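Local coordinates for spore germination protein B3 (Bacillus subtilis subsp. subtilis, PDB 3N54) that takes part, as a membrane lipoprotein, in the germination response of spores to a mixture of L-asparagine, glucose, fructose and potassium ions, at residues S159-A169 and D180-N190; E99-M107 and I148-S156. All coordinates share one frame; numbering follows the deposited sequence.

How the contacts relate
The two contacts share helix 152-160 and one mixed sheet, and their centres lie about 13 Å apart. Contact 2 sets the turn and the first strand residues of 99-107 against the loop and start of that helix; contact 1 begins at the helix's last turn and runs on into the hairpin of strands 165-172 and 177-186. Strands 105-109 and 165-172 are parallel neighbours in the sheet, and the contacts touch there: Ile167 CD1 lies 3.4 Å from Met107 C, and Tyr165 CE2 lies 3.6 Å from Leu150 CD2. Along the chain they come in series, contact 2 closing before contact 1 opens. The sulfate bound by Arg102, probably from the crystallisation liquor, belongs to contact 2.

Contact 1 of 2, residues S159-A169 and D180-N190; sequences SQNGYSYLIQA and DGAGIIKRGSN
The carbonyl oxygen of Ala169 takes two N-H groups. The backbone N of Asp180 donates to Ala169 O at 2.9 Å, while NE2 of Gln168 turns back to the same oxygen. A bend at chi2 of Gln168 (66°) brings that amide round, and its N-H meets Ala169 O almost straight (175°). From here an antiparallel hairpin runs through the hydrogen-bonded pairs Ile167-Gly183 and Tyr165-Ile185, with Gly183 N only 2.7 Å from Ile167 O. Gly183 suits its place, since a CB there would press on CG2 of Ile167. In the non-hydrogen-bonded pair between them, Leu166 CD2 lies 3.8 Å from Ile184 CG1, the two side chains running abreast. On the face that carries Tyr165, Ile185 CB makes a CH-pi contact, 3.9 Å from the centroid of the Tyr165 ring and 15° off its normal. Past the strands, Arg187 N donates to Ser164 OG at 2.8 Å, and that hydroxyl is also bonded to Thr301. The Arg187 side chain, bent at chi2 and chi3, lays its guanidinium face over Ser164 N and gives NE to Gly162 O at 3.0 Å; NH1 has a salt bridge to Asp326. Gly162, with positive phi, is the C-prime residue of the Schellman motif ending helix 152-160. The hairpin lies inside the mixed sheet, Ile167 resting on Ala108 of strand 105-109 and Ile185 on Leu192 of strand 191-196, while Tyr165 packs on Val87 of helix 87-94.

Contact 2 of 2, residues E99-M107 and I148-S156; sequences ELRRSSYLM and IPLRIGRAS. With SO4 (sulfate ion), chain D.
Pro149, which follows a cis peptide bond, lies alongside Tyr105 with its CG 3.4 Å from Tyr105 CE1, and the methyl end of Met107 adds a looser touch on the proline CB. At Leu150 the backbone takes over: Leu106 N donates to Leu150 O at 2.9 Å, nearly straight at 173°, and a water links Leu106 O with Leu150 N. Arg151 has CG anti to its carbonyl carbon (chi1 -65°), and from there the chain runs extended along Tyr105. Its guanidinium is turned 45° against the phenol ring, with Tyr105 CE1 over one face. Two weak bonds hold the group, from NH2 to Tyr105 OH at 2.8 Å and from NH1 to Ser103 O at 3.0 Å. Replacing this arginine by an alanine would take away the guanidinium, which is likely to leave the Tyr105 hydroxyl and the Ser103 carbonyl without these donors and the ring with Pro149 but no guanidinium beside it. Arg151 also occupies the N-cap position of helix 152-160, but two carbonyls of the type I turn Arg101-Ser104, those of Ser104 and Arg102, take the first amides of the helix, which have no preceding helical carbonyl to bond to. Thus Ile152 N reaches Ser104 O at 2.9 Å, while Ile152 CG1 rests on Ser104 CB and, more loosely, on Leu100 CD2. Gly153 N follows, donating to Arg102 O at 3.2 Å; a CB at this glycine would collide with Arg102 CG. The Arg102 side chain, bent at chi3, meets a sulfate, giving NE to its O3 at 2.7 Å and NH2 to O4. One helical turn on from Arg151, Ala155 CB meets Leu106 CD2 at 3.7 Å.

Contact 1 of 2, residues S159-A169 and D180-N190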
loop_
_atom_site.group_PDB
_atom_site.type_symbol
_atom_site.label_atom_id
_atom_site.label_comp_id
_atom_site.label_asym_id
_atom_site.label_seq_id
_atom_site.Cartn_x
_atom_site.Cartn_y
_atom_site.Cartn_z
ATOM N N SER A 159 1.584 -1.680 11.517
ATOM C CA SER A 159 2.847 -2.377 11.745
ATOM C C SER A 159 3.018 -2.798 13.201
ATOM O O SER A 159 3.307 -3.961 13.503
ATOM C CB SER A 159 4.011 -1.461 11.387
ATOM O OG SER A 159 3.941 -1.068 10.027
ATOM N N GLN A 160 2.808 -1.846 14.097
ATOM C CA GLN A 160 3.042 -2.062 15.516
ATOM C C GLN A 160 2.086 -3.076 16.128
ATOM O O GLN A 160 2.415 -3.700 17.137
ATOM C CB GLN A 160 2.950 -0.730 16.274
ATOM C CG GLN A 160 4.002 0.268 15.846
ATOM C CD GLN A 160 3.810 1.639 16.468
ATOM O OE1 GLN A 160 3.601 2.628 15.767
ATOM N NE2 GLN A 160 3.875 1.705 17.780
ATOM N N ASN A 161 0.912 -3.241 15.524
ATOM C CA ASN A 161 -0.108 -4.122 16.075
ATOM C C ASN A 161 -0.236 -5.459 15.346
ATOM O O ASN A 161 -1.144 -6.238 15.631
ATOM C CB ASN A 161 -1.454 -3.390 16.141
ATOM C CG ASN A 161 -1.456 -2.258 17.171
ATOM O OD1 ASN A 161 -2.393 -2.123 17.952
ATOM N ND2 ASN A 161 -0.400 -1.457 17.183
ATOM N N GLY A 162 0.687 -5.735 14.427
ATOM C CA GLY A 162 0.728 -7.028 13.748
ATOM C C GLY A 162 -0.299 -7.246 12.648
ATOM O O GLY A 162 -0.759 -8.367 12.446
ATOM N N TYR A 163 -0.653 -6.185 11.932
ATOM C CA TYR A 163 -1.605 -6.292 10.827
ATOM C C TYR A 163 -0.910 -6.290 9.487
ATOM O O TYR A 163 0.071 -5.575 9.297
ATOM C CB TYR A 163 -2.599 -5.135 10.840
ATOM C CG TYR A 163 -3.665 -5.265 11.888
ATOM C CD1 TYR A 163 -4.835 -5.979 11.635
ATOM C CD2 TYR A 163 -3.508 -4.686 13.133
ATOM C CE1 TYR A 163 -5.817 -6.104 12.601
ATOM C CE2 TYR A 163 -4.479 -4.803 14.096
ATOM C CZ TYR A 163 -5.634 -5.512 13.828
ATOM O OH TYR A 163 -6.599 -5.622 14.794
ATOM N N SER A 164 -1.413 -7.124 8.579
ATOM C CA SER A 164 -1.063 -7.034 7.176
ATOM C C SER A 164 -1.984 -5.965 6.604
ATOM O O SER A 164 -3.091 -5.762 7.101
ATOM C CB SER A 164 -1.264 -8.360 6.450
ATOM O OG SER A 164 -0.314 -9.330 6.857
ATOM N N TYR A 165 -1.535 -5.271 5.568
ATOM C CA TYR A 165 -2.333 -4.194 4.985
ATOM C C TYR A 165 -1.892 -3.852 3.572
ATOM O O TYR A 165 -0.845 -4.310 3.101
ATOM C CB TYR A 165 -2.261 -2.938 5.867
ATOM C CG TYR A 165 -0.863 -2.419 6.090
ATOM C CD1 TYR A 165 -0.067 -2.935 7.103
ATOM C CD2 TYR A 165 -0.336 -1.411 5.288
ATOM C CE1 TYR A 165 1.221 -2.462 7.314
ATOM C CE2 TYR A 165 0.954 -0.933 5.488
ATOM C CZ TYR A 165 1.725 -1.461 6.503
ATOM O OH TYR A 165 3.003 -0.994 6.712
ATOM N N LEU A 166 -2.710 -3.047 2.903
ATOM C CA LEU A 166 -2.421 -2.612 1.555
ATOM C C LEU A 166 -1.918 -1.170 1.559
ATOM O O LEU A 166 -2.263 -0.376 2.424
ATOM C CB LEU A 166 -3.663 -2.733 0.674
ATOM C CG LEU A 166 -4.276 -4.128 0.486
ATOM C CD1 LEU A 166 -5.564 -4.044 -0.336
ATOM C CD2 LEU A 166 -3.289 -5.103 -0.155
ATOM N N ILE A 167 -1.102 -0.858 0.565
ATOM C CA ILE A 167 -0.576 0.469 0.345
ATOM C C ILE A 167 -0.731 0.781 -1.146
ATOM O O ILE A 167 -0.362 -0.037 -1.981
ATOM C CB ILE A 167 0.896 0.527 0.767
ATOM C CG1 ILE A 167 1.509 1.891 0.452
ATOM C CG2 ILE A 167 1.679 -0.565 0.074
ATOM C CD1 ILE A 167 2.929 2.050 1.002
ATOM N N GLN A 168 -1.287 1.945 -1.477
ATOM C CA GLN A 168 -1.457 2.359 -2.871
ATOM C C GLN A 168 -0.139 2.280 -3.626
ATOM O O GLN A 168 0.870 2.767 -3.143
ATOM C CB GLN A 168 -1.970 3.798 -2.965
ATOM C CG GLN A 168 -2.122 4.317 -4.399
ATOM C CD GLN A 168 -3.199 3.588 -5.170
ATOM O OE1 GLN A 168 -4.358 3.582 -4.762
ATOM N NE2 GLN A 168 -2.831 2.983 -6.303
ATOM N N ALA A 169 -0.158 1.682 -4.813
ATOM C CA ALA A 169 1.040 1.582 -5.637
ATOM C C ALA A 169 0.996 2.588 -6.781
ATOM O O ALA A 169 -0.082 2.946 -7.254
ATOM C CB ALA A 169 1.197 0.173 -6.176
ATOM N N ASP A 180 -1.417 2.373 -9.783
ATOM C CA ASP A 180 -1.353 1.040 -10.367
ATOM C C ASP A 180 -1.508 -0.059 -9.319
ATOM O O ASP A 180 -0.572 -0.800 -9.030
ATOM C CB ASP A 180 -0.023 0.900 -11.122
ATOM C CG ASP A 180 0.020 -0.315 -12.027
ATOM O OD1 ASP A 180 -1.052 -0.860 -12.359
ATOM O OD2 ASP A 180 1.135 -0.721 -12.417
ATOM N N GLY A 181 -2.701 -0.151 -8.746
ATOM C CA GLY A 181 -3.008 -1.184 -7.769
ATOM C C GLY A 181 -2.448 -0.915 -6.383
ATOM O O GLY A 181 -2.366 0.231 -5.951
ATOM N N ALA A 182 -2.052 -1.982 -5.696
ATOM C CA ALA A 182 -1.632 -1.891 -4.308
ATOM C C ALA A 182 -0.530 -2.882 -3.943
ATOM O O ALA A 182 -0.490 -3.992 -4.450
ATOM C CB ALA A 182 -2.837 -2.119 -3.404
ATOM N N GLY A 183 0.357 -2.465 -3.045
ATOM C CA GLY A 183 1.369 -3.353 -2.501
ATOM C C GLY A 183 0.745 -4.068 -1.325
ATOM O O GLY A 183 -0.152 -3.527 -0.679
ATOM N N ILE A 184 1.205 -5.286 -1.054
ATOM C CA ILE A 184 0.719 -6.072 0.070
ATOM C C ILE A 184 1.832 -6.178 1.102
ATOM O O ILE A 184 2.855 -6.800 0.836
ATOM C CB ILE A 184 0.300 -7.494 -0.364
ATOM C CG1 ILE A 184 -0.688 -7.446 -1.533
ATOM C CG2 ILE A 184 -0.310 -8.252 0.810
ATOM C CD1 ILE A 184 -0.866 -8.791 -2.228
ATOM N N ILE A 185 1.636 -5.563 2.266
ATOM C CA ILE A 185 2.616 -5.599 3.346
ATOM C C ILE A 185 2.192 -6.661 4.350
ATOM O O ILE A 185 1.083 -6.619 4.881
ATOM C CB ILE A 185 2.744 -4.229 4.073
ATOM C CG1 ILE A 185 2.915 -3.080 3.070
ATOM C CG2 ILE A 185 3.905 -4.249 5.050
ATOM C CD1 ILE A 185 4.096 -3.243 2.132
ATOM N N LYS A 186 3.069 -7.626 4.599
ATOM C CA LYS A 186 2.739 -8.737 5.481
ATOM C C LYS A 186 3.101 -8.431 6.930
ATOM O O LYS A 186 4.107 -7.781 7.207
ATOM C CB LYS A 186 3.445 -10.007 5.020
ATOM C CG LYS A 186 2.992 -11.272 5.747
ATOM C CD LYS A 186 3.463 -12.492 5.004
ATOM C CE LYS A 186 2.915 -13.783 5.581
ATOM N NZ LYS A 186 3.016 -14.864 4.532
ATOM N N ARG A 187 2.269 -8.921 7.843
ATOM C CA ARG A 187 2.451 -8.719 9.278
ATOM C C ARG A 187 3.740 -9.367 9.755
ATOM O O ARG A 187 4.275 -10.262 9.097
ATOM C CB ARG A 187 1.258 -9.291 10.046
ATOM C CG ARG A 187 1.207 -10.829 10.146
ATOM C CD ARG A 187 -0.187 -11.376 9.822
ATOM N NE ARG A 187 -1.249 -10.572 10.421
ATOM C CZ ARG A 187 -2.478 -10.424 9.925
ATOM N NH1 ARG A 187 -2.849 -11.019 8.799
ATOM N NH2 ARG A 187 -3.343 -9.644 10.561
ATOM N N GLY A 188 4.233 -8.911 10.900
ATOM C CA GLY A 188 5.470 -9.428 11.469
ATOM C C GLY A 188 6.680 -8.852 10.758
ATOM O O GLY A 188 7.367 -7.981 11.295
ATOM N N SER A 189 6.933 -9.335 9.543
ATOM C CA SER A 189 8.075 -8.877 8.756
ATOM C C SER A 189 7.927 -7.418 8.346
ATOM O O SER A 189 8.911 -6.691 8.230
ATOM C CB SER A 189 8.224 -9.724 7.501
ATOM O OG SER A 189 7.128 -9.504 6.626
ATOM N N ASN A 190 6.687 -7.003 8.100
ATOM C CA ASN A 190 6.407 -5.653 7.654
ATOM C C ASN A 190 7.051 -5.418 6.274
ATOM O O ASN A 190 7.455 -4.302 5.945
ATOM C CB ASN A 190 6.929 -4.667 8.702
ATOM C CG ASN A 190 5.974 -3.543 8.998
ATOM O OD1 ASN A 190 4.851 -3.497 8.514
ATOM N ND2 ASN A 190 6.424 -2.628 9.823
HETATM O O HOH W 1 2.869 -5.161 9.384
HETATM O O HOH W 2 -4.933 1.621 -8.743
#

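Contact 2 of 2, residues E99-M107 and I148-S156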
loop_
_atom_site.group_PDB
_atom_site.type_symbol
_atom_site.label_atom_id
_atom_site.label_comp_id
_atom_site.label_asym_id
_atom_site.label_seq_id
_atom_site.Cartn_x
_atom_site.Cartn_y
_atom_site.Cartn_z
ATOM N N GLU A 99 9.926 15.366 10.939
ATOM C CA GLU A 99 9.768 15.511 9.486
ATOM C C GLU A 99 8.397 14.979 9.044
ATOM O O GLU A 99 7.973 15.207 7.907
ATOM C CB GLU A 99 10.850 14.753 8.715
ATOM C CG GLU A 99 12.284 15.154 9.029
ATOM C CD GLU A 99 13.313 14.278 8.307
ATOM O OE1 GLU A 99 14.123 13.594 8.992
ATOM O OE2 GLU A 99 13.303 14.255 7.047
ATOM N N LEU A 100 7.713 14.261 9.934
ATOM C CA LEU A 100 6.449 13.623 9.583
ATOM C C LEU A 100 5.279 14.113 10.405
ATOM O O LEU A 100 5.437 14.584 11.523
ATOM C CB LEU A 100 6.555 12.108 9.751
ATOM C CG LEU A 100 7.521 11.396 8.812
ATOM C CD1 LEU A 100 7.724 9.947 9.247
ATOM C CD2 LEU A 100 7.034 11.470 7.375
ATOM N N ARG A 101 4.102 13.990 9.808
ATOM C CA ARG A 101 2.836 14.288 10.447
ATOM C C ARG A 101 1.942 13.074 10.301
ATOM O O ARG A 101 2.149 12.240 9.413
ATOM C CB ARG A 101 2.154 15.470 9.776
ATOM C CG ARG A 101 2.872 16.776 9.972
ATOM C CD ARG A 101 2.060 17.933 9.420
ATOM N NE ARG A 101 2.596 19.217 9.864
ATOM C CZ ARG A 101 2.376 19.762 11.064
ATOM N NH1 ARG A 101 2.913 20.942 11.356
ATOM N NH2 ARG A 101 1.629 19.140 11.979
ATOM N N ARG A 102 0.941 12.990 11.170
ATOM C CA ARG A 102 -0.065 11.944 11.091
ATOM C C ARG A 102 -0.632 11.854 9.673
ATOM O O ARG A 102 -0.860 10.767 9.174
ATOM C CB ARG A 102 -1.197 12.229 12.088
ATOM C CG ARG A 102 -2.347 11.228 12.062
ATOM C CD ARG A 102 -3.496 11.712 12.936
ATOM N NE ARG A 102 -3.132 11.790 14.355
ATOM C CZ ARG A 102 -3.184 10.772 15.216
ATOM N NH1 ARG A 102 -3.578 9.561 14.823
ATOM N NH2 ARG A 102 -2.841 10.963 16.486
ATOM N N SER A 103 -0.830 13.004 9.034
ATOM C CA SER A 103 -1.423 13.075 7.702
ATOM C C SER A 103 -0.449 12.930 6.508
ATOM O O SER A 103 -0.890 12.984 5.360
ATOM C CB SER A 103 -2.173 14.400 7.566
ATOM O OG SER A 103 -1.267 15.477 7.619
ATOM N N SER A 104 0.850 12.763 6.757
ATOM C CA SER A 104 1.799 12.514 5.671
ATOM C C SER A 104 1.412 11.217 4.964
ATOM O O SER A 104 1.111 10.226 5.625
ATOM C CB SER A 104 3.230 12.393 6.194
ATOM O OG SER A 104 3.636 13.559 6.879
ATOM N N TYR A 105 1.428 11.218 3.633
ATOM C CA TYR A 105 1.033 10.038 2.866
ATOM C C TYR A 105 2.181 9.060 2.694
ATOM O O TYR A 105 3.331 9.457 2.546
ATOM C CB TYR A 105 0.549 10.428 1.468
ATOM C CG TYR A 105 -0.682 11.292 1.426
ATOM C CD1 TYR A 105 -1.941 10.743 1.607
ATOM C CD2 TYR A 105 -0.593 12.653 1.163
ATOM C CE1 TYR A 105 -3.087 11.532 1.547
ATOM C CE2 TYR A 105 -1.726 13.450 1.104
ATOM C CZ TYR A 105 -2.970 12.885 1.301
ATOM O OH TYR A 105 -4.103 13.674 1.248
ATOM N N LEU A 106 1.846 7.776 2.682
ATOM C CA LEU A 106 2.811 6.719 2.448
ATOM C C LEU A 106 2.355 5.923 1.229
ATOM O O LEU A 106 1.196 5.506 1.166
ATOM C CB LEU A 106 2.913 5.813 3.663
ATOM C CG LEU A 106 3.939 4.684 3.548
ATOM C CD1 LEU A 106 5.343 5.263 3.466
ATOM C CD2 LEU A 106 3.805 3.695 4.714
ATOM N N MET A 107 3.257 5.717 0.269
ATOM C CA MET A 107 2.928 4.999 -0.954
ATOM C C MET A 107 4.043 4.098 -1.439
ATOM O O MET A 107 5.200 4.252 -1.048
ATOM C CB MET A 107 2.580 5.974 -2.060
ATOM C CG MET A 107 1.432 6.844 -1.693
ATOM S SD MET A 107 0.518 7.320 -3.116
ATOM C CE MET A 107 -0.912 8.060 -2.324
ATOM N N ILE A 148 -5.426 4.298 0.858
ATOM C CA ILE A 148 -6.850 4.593 0.951
ATOM C C ILE A 148 -7.160 6.080 0.690
ATOM O O ILE A 148 -8.328 6.427 0.508
ATOM C CB ILE A 148 -7.432 4.131 2.340
ATOM C CG1 ILE A 148 -8.940 4.420 2.446
ATOM C CG2 ILE A 148 -6.683 4.785 3.502
ATOM C CD1 ILE A 148 -9.665 3.590 3.506
ATOM N N PRO A 149 -6.137 6.966 0.628
ATOM C CA PRO A 149 -4.674 6.883 0.716
ATOM C C PRO A 149 -4.152 6.604 2.130
ATOM O O PRO A 149 -4.647 7.179 3.100
ATOM C CB PRO A 149 -4.223 8.272 0.260
ATOM C CG PRO A 149 -5.318 9.153 0.666
ATOM C CD PRO A 149 -6.567 8.364 0.440
ATOM N N LEU A 150 -3.162 5.723 2.226
ATOM C CA LEU A 150 -2.588 5.343 3.505
ATOM C C LEU A 150 -1.752 6.487 4.059
ATOM O O LEU A 150 -0.894 7.035 3.377
ATOM C CB LEU A 150 -1.725 4.093 3.357
ATOM C CG LEU A 150 -1.186 3.482 4.654
ATOM C CD1 LEU A 150 -2.329 3.054 5.562
ATOM C CD2 LEU A 150 -0.269 2.309 4.352
ATOM N N ARG A 151 -2.026 6.852 5.301
ATOM C CA ARG A 151 -1.271 7.887 5.976
ATOM C C ARG A 151 -0.373 7.247 7.024
ATOM O O ARG A 151 -0.668 6.172 7.541
ATOM C CB ARG A 151 -2.218 8.920 6.577
ATOM C CG ARG A 151 -2.975 9.669 5.489
ATOM C CD ARG A 151 -4.072 10.558 6.019
ATOM N NE ARG A 151 -4.941 11.021 4.931
ATOM C CZ ARG A 151 -4.776 12.142 4.226
ATOM N NH1 ARG A 151 -3.754 12.966 4.457
ATOM N NH2 ARG A 151 -5.648 12.443 3.267
ATOM N N ILE A 152 0.749 7.907 7.281
ATOM C CA ILE A 152 1.743 7.479 8.263
ATOM C C ILE A 152 1.128 7.081 9.603
ATOM O O ILE A 152 1.544 6.100 10.202
ATOM C CB ILE A 152 2.791 8.606 8.487
ATOM C CG1 ILE A 152 3.838 8.571 7.375
ATOM C CG2 ILE A 152 3.468 8.475 9.842
ATOM C CD1 ILE A 152 4.682 7.319 7.370
ATOM N N GLY A 153 0.141 7.847 10.060
ATOM C CA GLY A 153 -0.549 7.557 11.314
ATOM C C GLY A 153 -1.054 6.129 11.359
ATOM O O GLY A 153 -0.700 5.357 12.263
ATOM N N ARG A 154 -1.847 5.768 10.356
ATOM C CA ARG A 154 -2.415 4.431 10.273
ATOM C C ARG A 154 -1.383 3.348 9.986
ATOM O O ARG A 154 -1.377 2.313 10.656
ATOM C CB ARG A 154 -3.504 4.376 9.206
ATOM C CG ARG A 154 -4.797 5.009 9.643
ATOM C CD ARG A 154 -5.913 4.729 8.647
ATOM N NE ARG A 154 -7.218 5.009 9.241
ATOM C CZ ARG A 154 -8.045 4.096 9.751
ATOM N NH1 ARG A 154 -9.205 4.489 10.269
ATOM N NH2 ARG A 154 -7.736 2.796 9.742
ATOM N N ALA A 155 -0.532 3.575 8.986
ATOM C CA ALA A 155 0.455 2.569 8.581
ATOM C C ALA A 155 1.329 2.149 9.764
ATOM O O ALA A 155 1.558 0.966 9.983
ATOM C CB ALA A 155 1.311 3.073 7.429
ATOM N N SER A 156 1.788 3.118 10.542
ATOM C CA SER A 156 2.623 2.811 11.696
ATOM C C SER A 156 1.863 2.000 12.746
ATOM O O SER A 156 2.410 1.079 13.331
ATOM C CB SER A 156 3.175 4.080 12.342
ATOM O OG SER A 156 4.136 3.710 13.331
HETATM S S SO4 D . -1.424 14.273 16.500
HETATM O O1 SO4 D . -2.206 15.481 16.771
HETATM O O2 SO4 D . -0.013 14.578 16.736
HETATM O O3 SO4 D . -1.573 13.875 15.100
HETATM O O4 SO4 D . -1.870 13.161 17.345
HETATM O O HOH W 3 -1.052 4.312 0.153
#